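Long-range contacts in RTX toxin RtxA (Vibrio vulnificus MO6-24/O, PDB 6IMP), which contributes an alpha/beta-hydrolase effector domain to a MARTX toxin and is probably a hydrolase, of unknown substrate: residues L131-R136 / R155-Y160; G149-A154 / G181-D186. All coordinates share one frame; numbering follows the deposited sequence.

Contact 1: residues L131-R136 / R155-Y160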
ATOM      1  N   LEU A 131       0.786   4.645  10.173  1.00 80.07           N
ATOM      2  CA  LEU A 131       1.983   3.796   9.978  1.00 82.56           C
ATOM      3  C   LEU A 131       2.402   3.777   8.518  1.00 72.41           C
ATOM      4  O   LEU A 131       1.609   3.418   7.650  1.00 73.62           O
ATOM      5  CB  LEU A 131       1.748   2.351  10.447  1.00 81.57           C
ATOM      6  CG  LEU A 131       2.909   1.381  10.122  1.00 83.91           C
ATOM      7  CD1 LEU A 131       4.172   1.793  10.859  1.00 84.73           C
ATOM      8  CD2 LEU A 131       2.583  -0.083  10.420  1.00 86.13           C
ATOM      9  N   ALA A 132       3.663   4.113   8.267  1.00 67.44           N
ATOM     10  CA  ALA A 132       4.166   4.284   6.903  1.00 72.49           C
ATOM     11  C   ALA A 132       5.527   3.630   6.708  1.00 71.07           C
ATOM     12  O   ALA A 132       6.576   4.275   6.878  1.00 60.88           O
ATOM     13  CB  ALA A 132       4.238   5.757   6.554  1.00 75.79           C
ATOM     14  N   VAL A 133       5.487   2.365   6.292  1.00 72.04           N
ATOM     15  CA  VAL A 133       6.666   1.499   6.214  1.00 72.17           C
ATOM     16  C   VAL A 133       6.871   0.979   4.794  1.00 67.12           C
ATOM     17  O   VAL A 133       5.924   0.533   4.134  1.00 66.06           O
ATOM     18  CB  VAL A 133       6.522   0.312   7.176  1.00 75.60           C
ATOM     19  CG1 VAL A 133       7.685  -0.655   7.042  1.00 77.67           C
ATOM     20  CG2 VAL A 133       6.425   0.828   8.598  1.00 76.94           C
ATOM     21  N   ASN A 134       8.114   1.064   4.326  1.00 64.80           N
ATOM     22  CA  ASN A 134       8.505   0.490   3.039  1.00 64.61           C
ATOM     23  C   ASN A 134       8.394  -1.035   3.030  1.00 65.38           C
ATOM     24  O   ASN A 134       8.917  -1.720   3.904  1.00 64.75           O
ATOM     25  CB  ASN A 134       9.951   0.852   2.708  1.00 62.23           C
ATOM     26  CG  ASN A 134      10.106   2.262   2.210  1.00 59.14           C
ATOM     27  OD1 ASN A 134       9.564   2.634   1.173  1.00 64.40           O
ATOM     28  ND2 ASN A 134      10.881   3.050   2.927  1.00 61.38           N
ATOM     29  N   LEU A 135       7.785  -1.554   1.980  1.00 67.29           N
ATOM     30  CA  LEU A 135       7.888  -2.964   1.634  1.00 65.02           C
ATOM     31  C   LEU A 135       9.326  -3.289   1.258  1.00 65.02           C
ATOM     32  O   LEU A 135      10.104  -2.386   0.922  1.00 63.25           O
ATOM     33  CB  LEU A 135       6.986  -3.256   0.449  1.00 65.97           C
ATOM     34  CG  LEU A 135       5.536  -2.836   0.674  1.00 67.93           C
ATOM     35  CD1 LEU A 135       4.810  -2.660  -0.647  1.00 69.40           C
ATOM     36  CD2 LEU A 135       4.846  -3.862   1.557  1.00 71.78           C
ATOM     37  N   ARG A 136       9.682  -4.570   1.285  1.00 59.80           N
ATOM     38  CA  ARG A 136      11.027  -4.976   0.869  1.00 62.64           C
ATOM     39  C   ARG A 136      11.417  -4.364  -0.483  1.00 59.70           C
ATOM     40  O   ARG A 136      10.637  -4.393  -1.434  1.00 59.92           O
ATOM     41  CB  ARG A 136      11.139  -6.489   0.773  1.00 65.02           C
ATOM     42  CG  ARG A 136      10.369  -7.090  -0.382  1.00 65.60           C
ATOM     43  CD  ARG A 136      10.431  -8.591  -0.323  1.00 67.90           C
ATOM     44  NE  ARG A 136       9.689  -9.115   0.815  1.00 64.96           N
ATOM     45  CZ  ARG A 136       9.701 -10.388   1.184  1.00 63.49           C
ATOM     46  NH1 ARG A 136       8.996 -10.777   2.237  1.00 64.96           N
ATOM     47  NH2 ARG A 136      10.387 -11.283   0.477  1.00 64.99           N
ATOM     48  N   ARG A 155       2.003  -8.025   6.597  1.00 76.55           N
ATOM     49  CA  ARG A 155       1.561  -8.675   7.826  1.00 79.31           C
ATOM     50  C   ARG A 155       2.494  -8.332   8.972  1.00 81.69           C
ATOM     51  O   ARG A 155       2.063  -8.199  10.125  1.00 74.82           O
ATOM     52  CB  ARG A 155       1.508 -10.186   7.644  1.00 73.70           C
ATOM     53  CG  ARG A 155       0.964 -10.627   6.293  1.00 79.07           C
ATOM     54  CD  ARG A 155      -0.001 -11.776   6.454  1.00 77.17           C
ATOM     55  NE  ARG A 155      -0.645 -12.161   5.203  1.00 76.12           N
ATOM     56  CZ  ARG A 155      -0.477 -13.328   4.583  1.00 84.02           C
ATOM     57  NH1 ARG A 155       0.368 -14.237   5.063  1.00 98.65           N
ATOM     58  NH2 ARG A 155      -1.154 -13.593   3.463  1.00 76.92           N
ATOM     59  N   THR A 156       3.780  -8.223   8.658  1.00 79.13           N
ATOM     60  CA  THR A 156       4.743  -7.695   9.605  1.00 79.41           C
ATOM     61  C   THR A 156       4.221  -6.374  10.107  1.00 84.58           C
ATOM     62  O   THR A 156       4.045  -6.178  11.309  1.00 95.13           O
ATOM     63  CB  THR A 156       6.105  -7.469   8.943  1.00 78.69           C
ATOM     64  OG1 THR A 156       6.598  -8.714   8.454  1.00 82.03           O
ATOM     65  CG2 THR A 156       7.107  -6.874   9.939  1.00 82.80           C
ATOM     66  N   MET A 157       3.924  -5.491   9.160  1.00 83.59           N
ATOM     67  CA  MET A 157       3.490  -4.148   9.471  1.00 74.27           C
ATOM     68  C   MET A 157       2.234  -4.194  10.300  1.00 66.26           C
ATOM     69  O   MET A 157       2.117  -3.477  11.278  1.00 61.84           O
ATOM     70  CB  MET A 157       3.226  -3.372   8.197  1.00 73.74           C
ATOM     71  CG  MET A 157       4.476  -2.930   7.481  1.00 69.19           C
ATOM     72  SD  MET A 157       3.982  -2.259   5.896  1.00 68.84           S
ATOM     73  CE  MET A 157       5.334  -2.778   4.851  1.00 75.88           C
ATOM     74  N   PHE A 158       1.290  -5.038   9.910  1.00 69.96           N
ATOM     75  CA  PHE A 158       0.104  -5.234  10.731  1.00 77.67           C
ATOM     76  C   PHE A 158       0.498  -5.613  12.144  1.00 78.62           C
ATOM     77  O   PHE A 158       0.191  -4.897  13.092  1.00 76.05           O
ATOM     78  CB  PHE A 158      -0.807  -6.311  10.165  1.00 80.24           C
ATOM     79  CG  PHE A 158      -2.159  -6.338  10.810  1.00 88.00           C
ATOM     80  CD1 PHE A 158      -2.958  -5.197  10.809  1.00 94.57           C
ATOM     81  CD2 PHE A 158      -2.638  -7.482  11.417  1.00 92.50           C
ATOM     82  CE1 PHE A 158      -4.210  -5.202  11.391  1.00 93.51           C
ATOM     83  CE2 PHE A 158      -3.894  -7.494  12.001  1.00100.97           C
ATOM     84  CZ  PHE A 158      -4.677  -6.350  11.996  1.00 97.45           C
ATOM     85  N   ASN A 159       1.228  -6.715  12.270  1.00 88.98           N
ATOM     86  CA  ASN A 159       1.569  -7.265  13.574  1.00 87.00           C
ATOM     87  C   ASN A 159       2.255  -6.228  14.446  1.00 82.97           C
ATOM     88  O   ASN A 159       1.973  -6.149  15.631  1.00100.50           O
ATOM     89  CB  ASN A 159       2.441  -8.511  13.434  1.00 87.08           C
ATOM     90  CG  ASN A 159       1.662  -9.716  12.941  1.00 89.36           C
ATOM     91  OD1 ASN A 159       0.522  -9.961  13.356  1.00 91.21           O
ATOM     92  ND2 ASN A 159       2.278 -10.482  12.054  1.00 98.36           N
ATOM     93  N   TYR A 160       3.086  -5.379  13.847  1.00 76.77           N
ATOM     94  CA  TYR A 160       3.731  -4.278  14.596  1.00 81.48           C
ATOM     95  C   TYR A 160       2.726  -3.341  15.279  1.00 86.37           C
ATOM     96  O   TYR A 160       2.969  -2.856  16.389  1.00 84.05           O
ATOM     97  CB  TYR A 160       4.660  -3.461  13.691  1.00 76.92           C
ATOM     98  CG  TYR A 160       5.157  -2.196  14.342  1.00 72.21           C
ATOM     99  CD1 TYR A 160       6.006  -2.251  15.437  1.00 76.13           C
ATOM    100  CD2 TYR A 160       4.753  -0.948  13.888  1.00 71.48           C
ATOM    101  CE1 TYR A 160       6.457  -1.096  16.066  1.00 76.32           C
ATOM    102  CE2 TYR A 160       5.209   0.216  14.494  1.00 84.36           C
ATOM    103  CZ  TYR A 160       6.062   0.138  15.588  1.00 83.69           C
ATOM    104  OH  TYR A 160       6.522   1.287  16.198  1.00 85.73           O
TER
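Met157 stretches its side chain over Val133, the two sliding past each other in opposite directions, with SD 3.8 Å from Val133 CB. CG of Met157 lies against both CB and CG1 of Val133. This CG is anti to the carbonyl carbon (chi1 -75°) and SD continues the extended chain; the side chain then bends at its last torsion, which sets the methyl CE toward the loop after the strand. CE ends 3.4 Å from the carbonyl oxygen O of Val133 and 3.5 Å from CD2 of Leu135, whose side chain crosses that of Met157 at about a right angle. This is helix 147-164 lying on strand 129-133 of the central sheet of the alpha/beta-hydrolase fold; the segment axes pass 10.0 Å apart and run roughly antiparallel, at 146°. Two residues earlier in the strand than Val133, Leu131 divides its two methyls between successive turns of the helix. CD2 rests 3.5 Å from the backbone O of Met157, while CD1 meets the Tyr160 ring at 4.1 Å from CE2, approaching it obliquely. The Tyr160 OH is hydrogen-bonded to Lys165 NZ. Just past the strand end, Asn134 turns away from the helix and bonds elsewhere: OD1 accepts a bond from Ala112 N, and ND2 reaches Glu113 OE1 and Thr80 O. Leu79 of the neighbouring strand 78-84 packs on Val133, and Leu135 also touches Ile183 of helix 180-192.

Contact 2: residues G149-A154 / G181-D186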
ATOM      1  N   GLY A 149       6.284 -11.864  -1.277  1.00 55.65           N
ATOM      2  CA  GLY A 149       7.045 -11.064  -0.331  1.00 54.61           C
ATOM      3  C   GLY A 149       6.299  -9.834   0.182  1.00 58.36           C
ATOM      4  O   GLY A 149       6.260  -9.585   1.384  1.00 59.84           O
ATOM      5  N   LEU A 150       5.696  -9.066  -0.724  1.00 60.10           N
ATOM      6  CA  LEU A 150       5.026  -7.825  -0.341  1.00 57.84           C
ATOM      7  C   LEU A 150       3.822  -8.088   0.548  1.00 57.13           C
ATOM      8  O   LEU A 150       3.561  -7.332   1.486  1.00 58.62           O
ATOM      9  CB  LEU A 150       4.610  -7.036  -1.576  1.00 61.80           C
ATOM     10  CG  LEU A 150       5.738  -6.624  -2.532  1.00 63.09           C
ATOM     11  CD1 LEU A 150       5.241  -5.592  -3.532  1.00 62.64           C
ATOM     12  CD2 LEU A 150       6.937  -6.073  -1.789  1.00 62.32           C
ATOM     13  N   TYR A 151       3.097  -9.166   0.266  1.00 57.37           N
ATOM     14  CA  TYR A 151       1.949  -9.548   1.100  1.00 59.03           C
ATOM     15  C   TYR A 151       2.395  -9.895   2.504  1.00 59.28           C
ATOM     16  O   TYR A 151       1.715  -9.588   3.471  1.00 68.31           O
ATOM     17  CB  TYR A 151       1.204 -10.749   0.520  1.00 56.86           C
ATOM     18  CG  TYR A 151       0.544 -10.543  -0.841  1.00 56.15           C
ATOM     19  CD1 TYR A 151      -0.003  -9.318  -1.217  1.00 58.97           C
ATOM     20  CD2 TYR A 151       0.433 -11.605  -1.731  1.00 54.42           C
ATOM     21  CE1 TYR A 151      -0.615  -9.164  -2.455  1.00 64.97           C
ATOM     22  CE2 TYR A 151      -0.174 -11.455  -2.957  1.00 58.35           C
ATOM     23  CZ  TYR A 151      -0.693 -10.239  -3.319  1.00 61.54           C
ATOM     24  OH  TYR A 151      -1.306 -10.105  -4.544  1.00 66.56           O
ATOM     25  N   GLN A 152       3.533 -10.557   2.603  1.00 68.36           N
ATOM     26  CA  GLN A 152       4.101 -10.910   3.900  1.00 76.63           C
ATOM     27  C   GLN A 152       4.507  -9.675   4.699  1.00 76.00           C
ATOM     28  O   GLN A 152       4.102  -9.510   5.859  1.00 74.86           O
ATOM     29  CB  GLN A 152       5.289 -11.854   3.718  1.00 75.59           C
ATOM     30  CG  GLN A 152       4.860 -13.304   3.563  1.00 74.99           C
ATOM     31  CD  GLN A 152       4.413 -13.918   4.879  1.00 83.04           C
ATOM     32  OE1 GLN A 152       4.832 -13.486   5.973  1.00 79.44           O
ATOM     33  NE2 GLN A 152       3.562 -14.932   4.788  1.00 81.48           N
ATOM     34  N   ASP A 153       5.253  -8.784   4.046  1.00 69.14           N
ATOM     35  CA  ASP A 153       5.679  -7.526   4.659  1.00 61.65           C
ATOM     36  C   ASP A 153       4.477  -6.726   5.172  1.00 63.57           C
ATOM     37  O   ASP A 153       4.557  -6.055   6.195  1.00 65.17           O
ATOM     38  CB  ASP A 153       6.482  -6.699   3.659  1.00 61.70           C
ATOM     39  CG  ASP A 153       7.775  -7.385   3.229  1.00 62.92           C
ATOM     40  OD1 ASP A 153       8.203  -8.345   3.904  1.00 69.72           O
ATOM     41  OD2 ASP A 153       8.363  -6.960   2.209  1.00 56.01           O
ATOM     42  N   ALA A 154       3.348  -6.842   4.481  1.00 65.54           N
ATOM     43  CA  ALA A 154       2.110  -6.245   4.949  1.00 69.95           C
ATOM     44  C   ALA A 154       1.714  -6.758   6.337  1.00 73.35           C
ATOM     45  O   ALA A 154       1.176  -6.018   7.158  1.00 80.14           O
ATOM     46  CB  ALA A 154       1.002  -6.511   3.952  1.00 72.69           C
ATOM     47  N   GLY A 181      -3.133  -1.122  -3.127  1.00 65.88           N
ATOM     48  CA  GLY A 181      -4.526  -1.591  -3.270  1.00 69.88           C
ATOM     49  C   GLY A 181      -4.742  -3.090  -3.071  1.00 61.95           C
ATOM     50  O   GLY A 181      -5.308  -3.497  -2.067  1.00 59.43           O
ATOM     51  N   PRO A 182      -4.297  -3.916  -4.035  1.00 63.04           N
ATOM     52  CA  PRO A 182      -4.402  -5.377  -3.937  1.00 63.60           C
ATOM     53  C   PRO A 182      -3.641  -5.973  -2.746  1.00 70.34           C
ATOM     54  O   PRO A 182      -4.071  -6.976  -2.176  1.00 70.05           O
ATOM     55  CB  PRO A 182      -3.778  -5.862  -5.250  1.00 62.54           C
ATOM     56  CG  PRO A 182      -2.889  -4.744  -5.684  1.00 63.63           C
ATOM     57  CD  PRO A 182      -3.590  -3.502  -5.259  1.00 60.80           C
ATOM     58  N   ILE A 183      -2.515  -5.369  -2.374  1.00 68.35           N
ATOM     59  CA  ILE A 183      -1.780  -5.843  -1.202  1.00 68.91           C
ATOM     60  C   ILE A 183      -2.637  -5.673   0.046  1.00 72.43           C
ATOM     61  O   ILE A 183      -2.777  -6.594   0.855  1.00 68.67           O
ATOM     62  CB  ILE A 183      -0.457  -5.095  -0.998  1.00 59.25           C
ATOM     63  CG1 ILE A 183       0.484  -5.363  -2.173  1.00 59.75           C
ATOM     64  CG2 ILE A 183       0.196  -5.552   0.297  1.00 58.72           C
ATOM     65  CD1 ILE A 183       1.634  -4.381  -2.273  1.00 57.66           C
ATOM     66  N   ALA A 184      -3.174  -4.469   0.198  1.00 71.57           N
ATOM     67  CA  ALA A 184      -4.060  -4.145   1.301  1.00 64.38           C
ATOM     68  C   ALA A 184      -5.236  -5.124   1.354  1.00 67.06           C
ATOM     69  O   ALA A 184      -5.679  -5.526   2.429  1.00 68.22           O
ATOM     70  CB  ALA A 184      -4.552  -2.717   1.161  1.00 57.57           C
ATOM     71  N   ALA A 185      -5.730  -5.516   0.187  1.00 70.91           N
ATOM     72  CA  ALA A 185      -6.811  -6.490   0.121  1.00 74.68           C
ATOM     73  C   ALA A 185      -6.395  -7.809   0.752  1.00 70.58           C
ATOM     74  O   ALA A 185      -7.129  -8.340   1.568  1.00 84.37           O
ATOM     75  CB  ALA A 185      -7.284  -6.701  -1.314  1.00 73.52           C
ATOM     76  N   ASP A 186      -5.207  -8.313   0.418  1.00 71.77           N
ATOM     77  CA  ASP A 186      -4.727  -9.571   1.018  1.00 77.07           C
ATOM     78  C   ASP A 186      -4.557  -9.456   2.544  1.00 69.22           C
ATOM     79  O   ASP A 186      -4.941 -10.369   3.284  1.00 65.96           O
ATOM     80  CB  ASP A 186      -3.427 -10.066   0.368  1.00 82.31           C
ATOM     81  CG  ASP A 186      -3.207 -11.581   0.556  1.00 93.05           C
ATOM     82  OD1 ASP A 186      -3.617 -12.145   1.598  1.00105.50           O
ATOM     83  OD2 ASP A 186      -2.629 -12.212  -0.352  1.00 93.57           O
TER
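Helix 180-192, which follows a GxSxG sequence resembling the nucleophile elbow of alpha/beta hydrolases, packs here against helix 147-164, the segment axes 9.1 Å apart and inclined at 58°. Tyr151 and Ile183 mark their closest backbone approach, with CA atoms 5.7 Å apart. The Tyr151 ring presents its edge to the second helix, CE1 lying 3.7 Å from Ile183 CA, which sits near the ring plane. Over one ring face comes Asp186, its CB 4.2 Å from the ring centroid in a CH-pi contact. CG of Asp186 is anti to the backbone N (chi1 -157°), and OD2 of its carboxylate lies over the ring, toward the rim, 3.4 Å from Tyr151 CD2, with the two planes turned 50° apart. Both helices belong to the layer that lies on the central sheet, and Leu105 of strand 101-105 touches both Ala154 and Ile183 from the sheet. Ile183 spreads its branches over the first helix: CG2 lies 3.9 Å from Ala154 CB, and CD1 lies 4.0 Å from Leu150 CD1. At its far end Tyr151 OH is hydrogen-bonded to Glu147 OE2 and Asn242 ND2, while Asp186 has long, weak ion pairs with Arg155 and Arg189.

How the contacts relate
Both contacts are buried and share helix 147-164: contact 1 sets its later turns on strand 129-133, and contact 2 sets its earlier turns beside helix 180-192. Sheet-to-helix packing in 131-136 / 155-160 depends on a methionine thioether and aliphatic branches, and its tyrosine ring meets a leucine obliquely; in the helix pair 149-154 / 181-186 a tyrosine ring takes an aspartate over its face. The two sites, with centres about 10 Å apart, also touch directly. Leu135 CB packs 3.6 Å from Leu150 CD2, and Arg136 NE forms a salt bridge with Asp153 OD2 at 2.9 Å, joining the loop after the strand to the shared helix.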